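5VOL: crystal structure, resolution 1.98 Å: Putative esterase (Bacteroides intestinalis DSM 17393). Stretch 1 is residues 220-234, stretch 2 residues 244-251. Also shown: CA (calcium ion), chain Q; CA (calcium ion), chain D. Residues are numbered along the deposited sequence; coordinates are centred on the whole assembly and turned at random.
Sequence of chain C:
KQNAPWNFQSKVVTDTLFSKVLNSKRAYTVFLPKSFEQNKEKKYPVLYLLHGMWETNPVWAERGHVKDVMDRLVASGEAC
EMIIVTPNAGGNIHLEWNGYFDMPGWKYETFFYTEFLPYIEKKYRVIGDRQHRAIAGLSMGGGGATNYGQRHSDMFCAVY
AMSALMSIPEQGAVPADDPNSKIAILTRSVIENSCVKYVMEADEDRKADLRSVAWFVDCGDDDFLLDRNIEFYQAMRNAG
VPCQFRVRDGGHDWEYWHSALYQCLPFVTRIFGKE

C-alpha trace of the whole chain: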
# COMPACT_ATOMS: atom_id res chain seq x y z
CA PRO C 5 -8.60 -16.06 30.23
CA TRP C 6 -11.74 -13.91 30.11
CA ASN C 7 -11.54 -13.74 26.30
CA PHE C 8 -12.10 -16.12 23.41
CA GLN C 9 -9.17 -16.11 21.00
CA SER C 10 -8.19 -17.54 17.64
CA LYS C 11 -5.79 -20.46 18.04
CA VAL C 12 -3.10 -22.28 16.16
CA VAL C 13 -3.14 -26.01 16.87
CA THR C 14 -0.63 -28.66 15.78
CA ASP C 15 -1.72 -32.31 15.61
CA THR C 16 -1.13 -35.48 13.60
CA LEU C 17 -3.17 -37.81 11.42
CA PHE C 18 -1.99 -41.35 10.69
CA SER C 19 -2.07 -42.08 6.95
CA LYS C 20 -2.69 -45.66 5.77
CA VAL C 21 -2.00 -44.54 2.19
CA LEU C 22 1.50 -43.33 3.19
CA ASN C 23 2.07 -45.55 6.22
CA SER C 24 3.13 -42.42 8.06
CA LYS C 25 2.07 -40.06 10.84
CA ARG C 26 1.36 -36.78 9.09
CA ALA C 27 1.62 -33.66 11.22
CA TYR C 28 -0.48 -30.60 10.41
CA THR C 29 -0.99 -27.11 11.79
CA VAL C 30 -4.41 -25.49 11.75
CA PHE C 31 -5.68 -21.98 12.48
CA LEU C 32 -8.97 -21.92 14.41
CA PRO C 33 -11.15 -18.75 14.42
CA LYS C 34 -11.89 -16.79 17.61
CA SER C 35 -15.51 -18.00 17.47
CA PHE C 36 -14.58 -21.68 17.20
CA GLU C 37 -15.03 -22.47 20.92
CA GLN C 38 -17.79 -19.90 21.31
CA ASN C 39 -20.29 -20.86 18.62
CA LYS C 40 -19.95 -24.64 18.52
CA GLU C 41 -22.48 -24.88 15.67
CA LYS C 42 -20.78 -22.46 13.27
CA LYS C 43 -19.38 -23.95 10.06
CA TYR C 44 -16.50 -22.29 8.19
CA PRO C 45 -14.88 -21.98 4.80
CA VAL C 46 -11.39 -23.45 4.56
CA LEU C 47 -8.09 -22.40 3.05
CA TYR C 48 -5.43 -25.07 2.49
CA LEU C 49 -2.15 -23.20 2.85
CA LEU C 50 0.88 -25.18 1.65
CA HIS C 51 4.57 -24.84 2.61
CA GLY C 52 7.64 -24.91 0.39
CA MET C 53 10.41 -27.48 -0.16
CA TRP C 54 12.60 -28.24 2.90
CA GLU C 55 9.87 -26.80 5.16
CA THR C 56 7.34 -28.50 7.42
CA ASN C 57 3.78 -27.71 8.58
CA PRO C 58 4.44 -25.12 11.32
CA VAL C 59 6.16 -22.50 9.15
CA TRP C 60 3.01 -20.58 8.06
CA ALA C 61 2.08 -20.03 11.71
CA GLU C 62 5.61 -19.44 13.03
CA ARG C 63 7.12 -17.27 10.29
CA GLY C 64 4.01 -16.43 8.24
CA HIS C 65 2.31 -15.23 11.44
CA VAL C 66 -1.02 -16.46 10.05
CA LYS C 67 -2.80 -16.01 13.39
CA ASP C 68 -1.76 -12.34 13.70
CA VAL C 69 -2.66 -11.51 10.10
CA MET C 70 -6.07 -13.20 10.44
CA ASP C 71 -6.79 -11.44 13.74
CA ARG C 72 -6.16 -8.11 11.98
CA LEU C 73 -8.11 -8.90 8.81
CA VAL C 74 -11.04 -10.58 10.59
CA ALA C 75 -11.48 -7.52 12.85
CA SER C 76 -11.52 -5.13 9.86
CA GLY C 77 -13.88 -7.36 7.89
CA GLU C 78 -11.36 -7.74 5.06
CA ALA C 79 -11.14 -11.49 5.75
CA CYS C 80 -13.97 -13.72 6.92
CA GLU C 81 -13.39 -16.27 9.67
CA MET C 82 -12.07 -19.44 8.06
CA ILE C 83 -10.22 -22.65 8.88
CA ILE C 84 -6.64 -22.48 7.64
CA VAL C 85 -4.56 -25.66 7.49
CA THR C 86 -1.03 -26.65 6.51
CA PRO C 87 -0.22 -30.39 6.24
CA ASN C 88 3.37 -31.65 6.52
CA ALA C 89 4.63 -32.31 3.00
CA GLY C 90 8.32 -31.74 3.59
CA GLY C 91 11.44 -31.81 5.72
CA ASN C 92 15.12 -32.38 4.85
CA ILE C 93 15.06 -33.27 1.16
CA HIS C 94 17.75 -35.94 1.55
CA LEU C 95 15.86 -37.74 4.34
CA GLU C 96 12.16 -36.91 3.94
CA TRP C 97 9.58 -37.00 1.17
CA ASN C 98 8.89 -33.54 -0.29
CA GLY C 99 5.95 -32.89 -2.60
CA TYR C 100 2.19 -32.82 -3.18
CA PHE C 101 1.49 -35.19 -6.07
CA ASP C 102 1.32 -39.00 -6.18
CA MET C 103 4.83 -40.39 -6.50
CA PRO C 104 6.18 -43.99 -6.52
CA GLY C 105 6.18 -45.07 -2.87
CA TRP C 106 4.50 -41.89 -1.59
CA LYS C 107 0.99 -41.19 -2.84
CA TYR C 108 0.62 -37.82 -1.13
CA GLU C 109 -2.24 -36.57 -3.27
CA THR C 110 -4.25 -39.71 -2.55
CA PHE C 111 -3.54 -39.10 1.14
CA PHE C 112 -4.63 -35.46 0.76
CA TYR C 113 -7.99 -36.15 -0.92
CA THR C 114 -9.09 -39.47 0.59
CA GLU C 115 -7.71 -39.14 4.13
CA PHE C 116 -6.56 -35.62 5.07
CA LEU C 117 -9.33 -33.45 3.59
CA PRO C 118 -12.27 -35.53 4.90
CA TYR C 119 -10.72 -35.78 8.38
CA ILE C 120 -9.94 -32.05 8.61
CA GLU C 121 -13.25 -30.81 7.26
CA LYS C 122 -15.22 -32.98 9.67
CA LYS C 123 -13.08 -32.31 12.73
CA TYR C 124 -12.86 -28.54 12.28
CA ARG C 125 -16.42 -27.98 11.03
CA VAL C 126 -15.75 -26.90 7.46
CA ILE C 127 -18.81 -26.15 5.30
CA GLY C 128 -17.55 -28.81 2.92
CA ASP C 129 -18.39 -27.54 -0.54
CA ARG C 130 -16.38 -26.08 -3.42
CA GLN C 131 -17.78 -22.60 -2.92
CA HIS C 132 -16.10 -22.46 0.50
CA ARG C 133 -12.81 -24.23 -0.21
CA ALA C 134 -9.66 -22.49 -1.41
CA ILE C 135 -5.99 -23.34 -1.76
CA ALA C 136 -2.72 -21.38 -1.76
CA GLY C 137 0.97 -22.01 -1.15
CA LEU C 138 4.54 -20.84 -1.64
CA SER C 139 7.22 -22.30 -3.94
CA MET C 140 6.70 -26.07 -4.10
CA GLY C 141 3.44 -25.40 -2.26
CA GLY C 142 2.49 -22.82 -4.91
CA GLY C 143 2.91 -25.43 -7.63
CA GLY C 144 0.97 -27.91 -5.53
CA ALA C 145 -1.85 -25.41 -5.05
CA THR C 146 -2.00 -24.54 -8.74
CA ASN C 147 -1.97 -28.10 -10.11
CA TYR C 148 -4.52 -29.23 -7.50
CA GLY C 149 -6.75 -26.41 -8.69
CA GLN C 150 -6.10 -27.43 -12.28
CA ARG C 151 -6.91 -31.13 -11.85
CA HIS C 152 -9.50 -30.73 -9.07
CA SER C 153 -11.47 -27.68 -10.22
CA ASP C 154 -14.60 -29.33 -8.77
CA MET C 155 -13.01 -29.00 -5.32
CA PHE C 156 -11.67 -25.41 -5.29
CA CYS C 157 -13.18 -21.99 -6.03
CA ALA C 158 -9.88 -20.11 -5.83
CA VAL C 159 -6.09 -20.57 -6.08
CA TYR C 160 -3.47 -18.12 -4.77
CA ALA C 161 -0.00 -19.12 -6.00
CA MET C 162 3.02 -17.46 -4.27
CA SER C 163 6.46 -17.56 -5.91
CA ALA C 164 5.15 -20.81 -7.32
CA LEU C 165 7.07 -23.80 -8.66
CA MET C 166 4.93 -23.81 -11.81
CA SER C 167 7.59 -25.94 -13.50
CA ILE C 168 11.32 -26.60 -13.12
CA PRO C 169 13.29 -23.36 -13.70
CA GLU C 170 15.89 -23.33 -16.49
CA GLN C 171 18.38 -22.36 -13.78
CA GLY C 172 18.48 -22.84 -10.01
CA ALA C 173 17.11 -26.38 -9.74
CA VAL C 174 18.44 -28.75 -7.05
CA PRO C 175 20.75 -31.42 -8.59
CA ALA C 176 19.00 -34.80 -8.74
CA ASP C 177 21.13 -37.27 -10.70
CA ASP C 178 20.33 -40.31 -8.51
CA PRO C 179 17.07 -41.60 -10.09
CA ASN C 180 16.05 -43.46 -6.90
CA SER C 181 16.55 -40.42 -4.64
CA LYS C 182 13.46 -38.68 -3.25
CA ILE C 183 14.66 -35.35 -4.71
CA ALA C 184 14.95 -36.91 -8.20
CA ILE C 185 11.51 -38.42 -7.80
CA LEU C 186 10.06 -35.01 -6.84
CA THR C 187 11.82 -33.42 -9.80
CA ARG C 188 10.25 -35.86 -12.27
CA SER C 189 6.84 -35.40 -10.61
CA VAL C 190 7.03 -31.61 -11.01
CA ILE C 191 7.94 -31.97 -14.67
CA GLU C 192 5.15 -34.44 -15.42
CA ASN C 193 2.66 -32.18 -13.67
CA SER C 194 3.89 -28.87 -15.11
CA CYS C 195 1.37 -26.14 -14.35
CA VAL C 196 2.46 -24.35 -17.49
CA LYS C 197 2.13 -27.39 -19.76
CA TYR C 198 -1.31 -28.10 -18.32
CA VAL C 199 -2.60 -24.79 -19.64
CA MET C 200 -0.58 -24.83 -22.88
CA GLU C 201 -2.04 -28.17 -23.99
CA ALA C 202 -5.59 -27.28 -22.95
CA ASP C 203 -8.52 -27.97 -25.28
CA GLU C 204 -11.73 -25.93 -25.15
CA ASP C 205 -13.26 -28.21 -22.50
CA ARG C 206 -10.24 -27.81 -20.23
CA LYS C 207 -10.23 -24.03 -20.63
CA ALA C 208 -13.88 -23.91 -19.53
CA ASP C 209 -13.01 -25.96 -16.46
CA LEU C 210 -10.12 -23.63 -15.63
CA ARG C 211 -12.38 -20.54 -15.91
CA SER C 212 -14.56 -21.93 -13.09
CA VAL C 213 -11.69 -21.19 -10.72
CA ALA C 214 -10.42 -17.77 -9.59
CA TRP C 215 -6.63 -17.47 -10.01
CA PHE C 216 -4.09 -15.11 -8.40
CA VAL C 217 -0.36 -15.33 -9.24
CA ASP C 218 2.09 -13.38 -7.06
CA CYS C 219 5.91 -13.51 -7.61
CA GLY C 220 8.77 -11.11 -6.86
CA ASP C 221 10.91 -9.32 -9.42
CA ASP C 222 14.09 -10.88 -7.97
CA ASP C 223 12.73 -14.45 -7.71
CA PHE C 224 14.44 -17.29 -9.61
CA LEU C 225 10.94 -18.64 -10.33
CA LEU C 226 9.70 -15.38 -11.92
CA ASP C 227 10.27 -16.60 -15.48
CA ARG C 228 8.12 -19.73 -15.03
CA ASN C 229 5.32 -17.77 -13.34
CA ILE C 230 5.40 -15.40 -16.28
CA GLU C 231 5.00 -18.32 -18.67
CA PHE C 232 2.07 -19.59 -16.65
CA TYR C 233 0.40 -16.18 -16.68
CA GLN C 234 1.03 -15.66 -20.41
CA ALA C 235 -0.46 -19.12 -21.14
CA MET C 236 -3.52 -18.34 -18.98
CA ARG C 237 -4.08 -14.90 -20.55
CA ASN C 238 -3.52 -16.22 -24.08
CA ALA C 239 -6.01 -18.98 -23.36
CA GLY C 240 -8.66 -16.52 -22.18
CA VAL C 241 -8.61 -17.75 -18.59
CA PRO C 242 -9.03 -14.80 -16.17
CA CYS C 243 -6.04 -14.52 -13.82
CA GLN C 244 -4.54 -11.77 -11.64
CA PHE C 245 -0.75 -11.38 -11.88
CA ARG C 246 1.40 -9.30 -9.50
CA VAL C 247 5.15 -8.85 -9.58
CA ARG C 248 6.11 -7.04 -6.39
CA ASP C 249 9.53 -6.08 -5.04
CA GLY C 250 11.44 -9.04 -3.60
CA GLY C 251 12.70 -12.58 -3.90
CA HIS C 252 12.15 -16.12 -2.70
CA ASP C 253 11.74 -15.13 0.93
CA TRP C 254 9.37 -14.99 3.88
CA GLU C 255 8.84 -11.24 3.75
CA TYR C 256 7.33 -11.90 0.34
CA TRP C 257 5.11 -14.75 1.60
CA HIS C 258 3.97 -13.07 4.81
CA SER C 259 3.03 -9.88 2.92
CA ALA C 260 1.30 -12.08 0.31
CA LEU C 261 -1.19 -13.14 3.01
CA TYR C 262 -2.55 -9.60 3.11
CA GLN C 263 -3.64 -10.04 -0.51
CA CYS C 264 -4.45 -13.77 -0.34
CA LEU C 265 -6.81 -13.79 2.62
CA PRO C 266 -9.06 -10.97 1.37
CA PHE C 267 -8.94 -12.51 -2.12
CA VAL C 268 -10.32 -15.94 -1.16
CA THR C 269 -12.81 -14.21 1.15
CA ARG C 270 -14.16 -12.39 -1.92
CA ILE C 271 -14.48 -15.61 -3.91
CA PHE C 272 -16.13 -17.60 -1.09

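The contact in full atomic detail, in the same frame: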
# COMPACT_ATOMS: atom_id res chain seq x y z
N GLY C 220 7.92 -12.28 -6.97
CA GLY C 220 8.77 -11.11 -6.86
C GLY C 220 9.69 -10.88 -8.05
O GLY C 220 10.07 -11.82 -8.74
N ASP C 221 10.09 -9.63 -8.26
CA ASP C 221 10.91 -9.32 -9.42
C ASP C 221 12.31 -9.95 -9.33
O ASP C 221 12.95 -10.17 -10.36
CB ASP C 221 11.00 -7.79 -9.66
CG ASP C 221 11.77 -7.03 -8.57
OD1 ASP C 221 11.89 -7.51 -7.43
OD2 ASP C 221 12.23 -5.90 -8.89
N ASP C 222 12.75 -10.29 -8.13
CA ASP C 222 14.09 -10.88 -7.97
C ASP C 222 14.05 -12.39 -7.71
O ASP C 222 15.06 -12.98 -7.33
CB ASP C 222 14.85 -10.18 -6.84
CG ASP C 222 14.93 -8.68 -7.03
OD1 ASP C 222 15.31 -8.23 -8.14
OD2 ASP C 222 14.59 -7.95 -6.07
N ASP C 223 12.90 -13.02 -7.94
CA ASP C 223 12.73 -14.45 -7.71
C ASP C 223 13.23 -15.31 -8.87
O ASP C 223 12.94 -15.01 -10.03
CB ASP C 223 11.25 -14.75 -7.46
CG ASP C 223 11.04 -16.05 -6.74
OD1 ASP C 223 11.36 -17.11 -7.32
OD2 ASP C 223 10.53 -16.02 -5.60
N PHE C 224 13.95 -16.39 -8.57
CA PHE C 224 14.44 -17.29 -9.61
C PHE C 224 13.29 -18.04 -10.30
O PHE C 224 13.47 -18.57 -11.38
CB PHE C 224 15.48 -18.28 -9.04
CG PHE C 224 14.88 -19.43 -8.27
CD1 PHE C 224 14.13 -19.22 -7.13
CD2 PHE C 224 15.12 -20.74 -8.66
CE1 PHE C 224 13.59 -20.28 -6.41
CE2 PHE C 224 14.59 -21.81 -7.94
CZ PHE C 224 13.82 -21.58 -6.82
N LEU C 225 12.10 -18.03 -9.70
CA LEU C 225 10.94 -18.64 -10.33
C LEU C 225 10.05 -17.64 -11.09
O LEU C 225 8.98 -18.02 -11.57
CB LEU C 225 10.10 -19.40 -9.29
CG LEU C 225 10.68 -20.75 -8.86
CD1 LEU C 225 9.93 -21.35 -7.67
CD2 LEU C 225 10.63 -21.72 -10.04
N LEU C 226 10.49 -16.40 -11.22
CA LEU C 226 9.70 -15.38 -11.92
C LEU C 226 9.42 -15.80 -13.36
O LEU C 226 8.29 -15.70 -13.84
CB LEU C 226 10.41 -14.02 -11.90
CG LEU C 226 9.68 -12.91 -12.69
CD1 LEU C 226 8.29 -12.61 -12.14
CD2 LEU C 226 10.48 -11.62 -12.73
N ASP C 227 10.43 -16.30 -14.06
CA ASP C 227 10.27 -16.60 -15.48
C ASP C 227 9.20 -17.68 -15.73
O ASP C 227 8.43 -17.57 -16.69
CB ASP C 227 11.62 -17.01 -16.09
CG ASP C 227 12.50 -15.81 -16.39
OD1 ASP C 227 12.08 -14.66 -16.11
OD2 ASP C 227 13.63 -16.00 -16.90
N ARG C 228 9.14 -18.70 -14.88
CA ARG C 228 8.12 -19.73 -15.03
C ARG C 228 6.71 -19.23 -14.68
O ARG C 228 5.72 -19.69 -15.24
CB ARG C 228 8.43 -20.96 -14.17
CG ARG C 228 9.67 -21.72 -14.60
CD ARG C 228 9.61 -22.12 -16.06
NE ARG C 228 10.63 -23.12 -16.38
CZ ARG C 228 11.21 -23.25 -17.57
NH1 ARG C 228 10.87 -22.44 -18.57
NH2 ARG C 228 12.13 -24.19 -17.76
N ASN C 229 6.63 -18.32 -13.72
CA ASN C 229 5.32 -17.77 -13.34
C ASN C 229 4.81 -16.88 -14.45
O ASN C 229 3.61 -16.81 -14.71
CB ASN C 229 5.40 -17.02 -12.01
CG ASN C 229 5.29 -17.94 -10.83
OD1 ASN C 229 4.20 -18.38 -10.47
ND2 ASN C 229 6.44 -18.30 -10.24
N ILE C 230 5.73 -16.21 -15.12
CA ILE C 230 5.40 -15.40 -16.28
C ILE C 230 4.83 -16.28 -17.38
O ILE C 230 3.81 -15.94 -18.00
CB ILE C 230 6.62 -14.60 -16.78
CG1 ILE C 230 6.92 -13.43 -15.84
CG2 ILE C 230 6.40 -14.14 -18.21
CD1 ILE C 230 8.22 -12.66 -16.15
N GLU C 231 5.48 -17.41 -17.64
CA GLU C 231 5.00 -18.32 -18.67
C GLU C 231 3.61 -18.84 -18.33
O GLU C 231 2.76 -19.00 -19.21
CB GLU C 231 5.95 -19.51 -18.86
CG GLU C 231 7.33 -19.16 -19.37
CD GLU C 231 8.25 -20.38 -19.35
OE1 GLU C 231 7.76 -21.51 -19.58
OE2 GLU C 231 9.45 -20.21 -19.08
N PHE C 232 3.39 -19.15 -17.06
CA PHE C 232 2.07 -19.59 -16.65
C PHE C 232 1.04 -18.50 -16.91
O PHE C 232 -0.04 -18.75 -17.47
CB PHE C 232 2.07 -19.97 -15.17
CG PHE C 232 0.71 -20.29 -14.63
CD1 PHE C 232 0.20 -21.57 -14.73
CD2 PHE C 232 -0.06 -19.30 -14.04
CE1 PHE C 232 -1.06 -21.87 -14.23
CE2 PHE C 232 -1.32 -19.60 -13.54
CZ PHE C 232 -1.82 -20.88 -13.64
N TYR C 233 1.35 -17.27 -16.50
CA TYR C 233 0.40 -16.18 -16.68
C TYR C 233 0.12 -15.95 -18.17
O TYR C 233 -1.03 -15.86 -18.59
CB TYR C 233 0.88 -14.88 -16.02
CG TYR C 233 -0.11 -13.76 -16.27
CD1 TYR C 233 -1.43 -13.87 -15.83
CD2 TYR C 233 0.26 -12.62 -16.96
CE1 TYR C 233 -2.35 -12.87 -16.07
CE2 TYR C 233 -0.65 -11.61 -17.21
CZ TYR C 233 -1.95 -11.74 -16.76
OH TYR C 233 -2.86 -10.74 -17.00
N GLN C 234 1.18 -15.85 -18.97
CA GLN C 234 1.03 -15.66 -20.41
C GLN C 234 0.15 -16.76 -21.03
O GLN C 234 -0.75 -16.46 -21.81
CB GLN C 234 2.40 -15.60 -21.08
CG GLN C 234 3.13 -14.27 -20.79
CD GLN C 234 4.55 -14.23 -21.31
OE1 GLN C 234 5.26 -15.25 -21.32
NE2 GLN C 234 4.99 -13.04 -21.73
N GLN C 244 -5.29 -12.93 -12.09
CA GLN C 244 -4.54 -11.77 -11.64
C GLN C 244 -3.05 -12.12 -11.57
O GLN C 244 -2.70 -13.23 -11.15
CB GLN C 244 -5.01 -11.29 -10.26
CG GLN C 244 -6.47 -10.84 -10.20
CD GLN C 244 -6.77 -9.69 -11.16
OE1 GLN C 244 -5.97 -8.77 -11.30
NE2 GLN C 244 -7.92 -9.74 -11.81
N PHE C 245 -2.20 -11.18 -11.95
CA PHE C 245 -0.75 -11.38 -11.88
C PHE C 245 -0.14 -10.16 -11.19
O PHE C 245 -0.42 -9.03 -11.58
CB PHE C 245 -0.17 -11.57 -13.29
CG PHE C 245 1.31 -11.94 -13.32
CD1 PHE C 245 1.84 -12.86 -12.43
CD2 PHE C 245 2.16 -11.35 -14.25
CE1 PHE C 245 3.20 -13.19 -12.46
CE2 PHE C 245 3.52 -11.69 -14.30
CZ PHE C 245 4.05 -12.60 -13.41
N ARG C 246 0.64 -10.38 -10.13
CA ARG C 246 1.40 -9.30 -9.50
C ARG C 246 2.87 -9.66 -9.44
O ARG C 246 3.22 -10.75 -9.03
CB ARG C 246 0.90 -9.00 -8.08
CG ARG C 246 -0.62 -8.78 -7.98
CD ARG C 246 -1.08 -7.41 -8.51
NE ARG C 246 -2.53 -7.33 -8.35
CZ ARG C 246 -3.41 -7.70 -9.27
NH1 ARG C 246 -2.99 -8.13 -10.46
NH2 ARG C 246 -4.72 -7.64 -9.02
N VAL C 247 3.72 -8.71 -9.81
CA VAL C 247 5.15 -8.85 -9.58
C VAL C 247 5.49 -7.71 -8.64
O VAL C 247 5.45 -6.55 -9.05
CB VAL C 247 5.96 -8.78 -10.88
CG1 VAL C 247 7.47 -8.83 -10.58
CG2 VAL C 247 5.52 -9.89 -11.85
N ARG C 248 5.74 -8.04 -7.38
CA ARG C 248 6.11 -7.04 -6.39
C ARG C 248 7.61 -7.06 -6.15
O ARG C 248 8.30 -7.95 -6.64
CB ARG C 248 5.35 -7.28 -5.09
CG ARG C 248 3.83 -7.31 -5.31
CD ARG C 248 3.08 -7.52 -4.00
NE ARG C 248 3.14 -8.89 -3.51
CZ ARG C 248 3.72 -9.28 -2.38
NH1 ARG C 248 4.35 -8.40 -1.61
NH2 ARG C 248 3.68 -10.55 -2.01
N ASP C 249 8.12 -6.07 -5.42
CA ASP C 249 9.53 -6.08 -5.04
C ASP C 249 9.86 -7.31 -4.16
O ASP C 249 9.16 -7.60 -3.20
CB ASP C 249 9.91 -4.80 -4.30
CG ASP C 249 11.43 -4.65 -4.11
OD1 ASP C 249 12.20 -5.12 -4.97
OD2 ASP C 249 11.84 -4.06 -3.09
N GLY C 250 10.93 -8.02 -4.50
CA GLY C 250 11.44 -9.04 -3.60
C GLY C 250 11.82 -10.35 -4.25
O GLY C 250 11.68 -10.55 -5.45
N GLY C 251 12.29 -11.28 -3.42
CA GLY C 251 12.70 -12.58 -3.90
C GLY C 251 12.00 -13.73 -3.23
O GLY C 251 10.86 -13.62 -2.77
CA CA Q . 13.51 -5.71 -6.82
CA CA D . -5.55 -7.52 -13.35
O HOH W 1 8.91 -14.05 -4.94
O HOH W 2 15.32 -5.73 -8.73
O HOH W 3 -8.00 -7.08 -13.57
O HOH W 4 15.34 -5.15 -5.14
O HOH W 5 -5.95 -9.68 -14.70

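A calcium ion (chain Q) ties the two stretches together through three aspartates. Asp221 binds it with both carboxylate oxygens, OD1 at 2.5 Å and OD2 at 2.4 Å from the ion CA. Asp222 OD2 lies 2.6 Å from CA, and Asp249 OD1 reaches across from the other stretch to 2.3 Å from CA. Waters 2 and 4 and one atom from elsewhere in the structure complete the set. The shared metal explains how acidic oxygens can sit close together: Asp221 OD1 is 3.4 Å from Asp249 OD1, and this is not a hydrogen bond.

The backbone holds the loops in register beside the ion. Asp221 N donates to Arg248 O at 2.9 Å, and Asp222 N donates to Gly250 O at 2.9 Å. Gly250 N donates to Asp221 OD1 at 3.1 Å, so this carboxylate oxygen serves both metal and backbone.

The approach here depends on glycine. An ideal CB on Gly220 would fall 2.2 Å from Gly250 O, a clash. The backbone angles of Gly250 also call for glycine, since a CB would jam against the preceding carbonyl. Water 1 bridges the loops, accepting from Gly220 N and donating to Asp223 OD2 and Gly251 O.

Farther along, the contact becomes apolar. Helix 226-234 runs roughly antiparallel to strand 244-246, with axes 9.7 Å apart at closest approach. Phe245 points toward the helix and has the largest covered area. Its ring is nearly parallel to that of Tyr233 but slid aside, with little overlap. The offset puts each CB over the other ring's face: Phe245 CB is 3.5 Å from the Tyr233 ring centroid, and Tyr233 CB is 4.1 Å from that of Phe245. Ile230 CG1 packs 3.9 Å from Phe245 CZ. Leu226 CD1 meets Val247 CG2 at 3.9 Å.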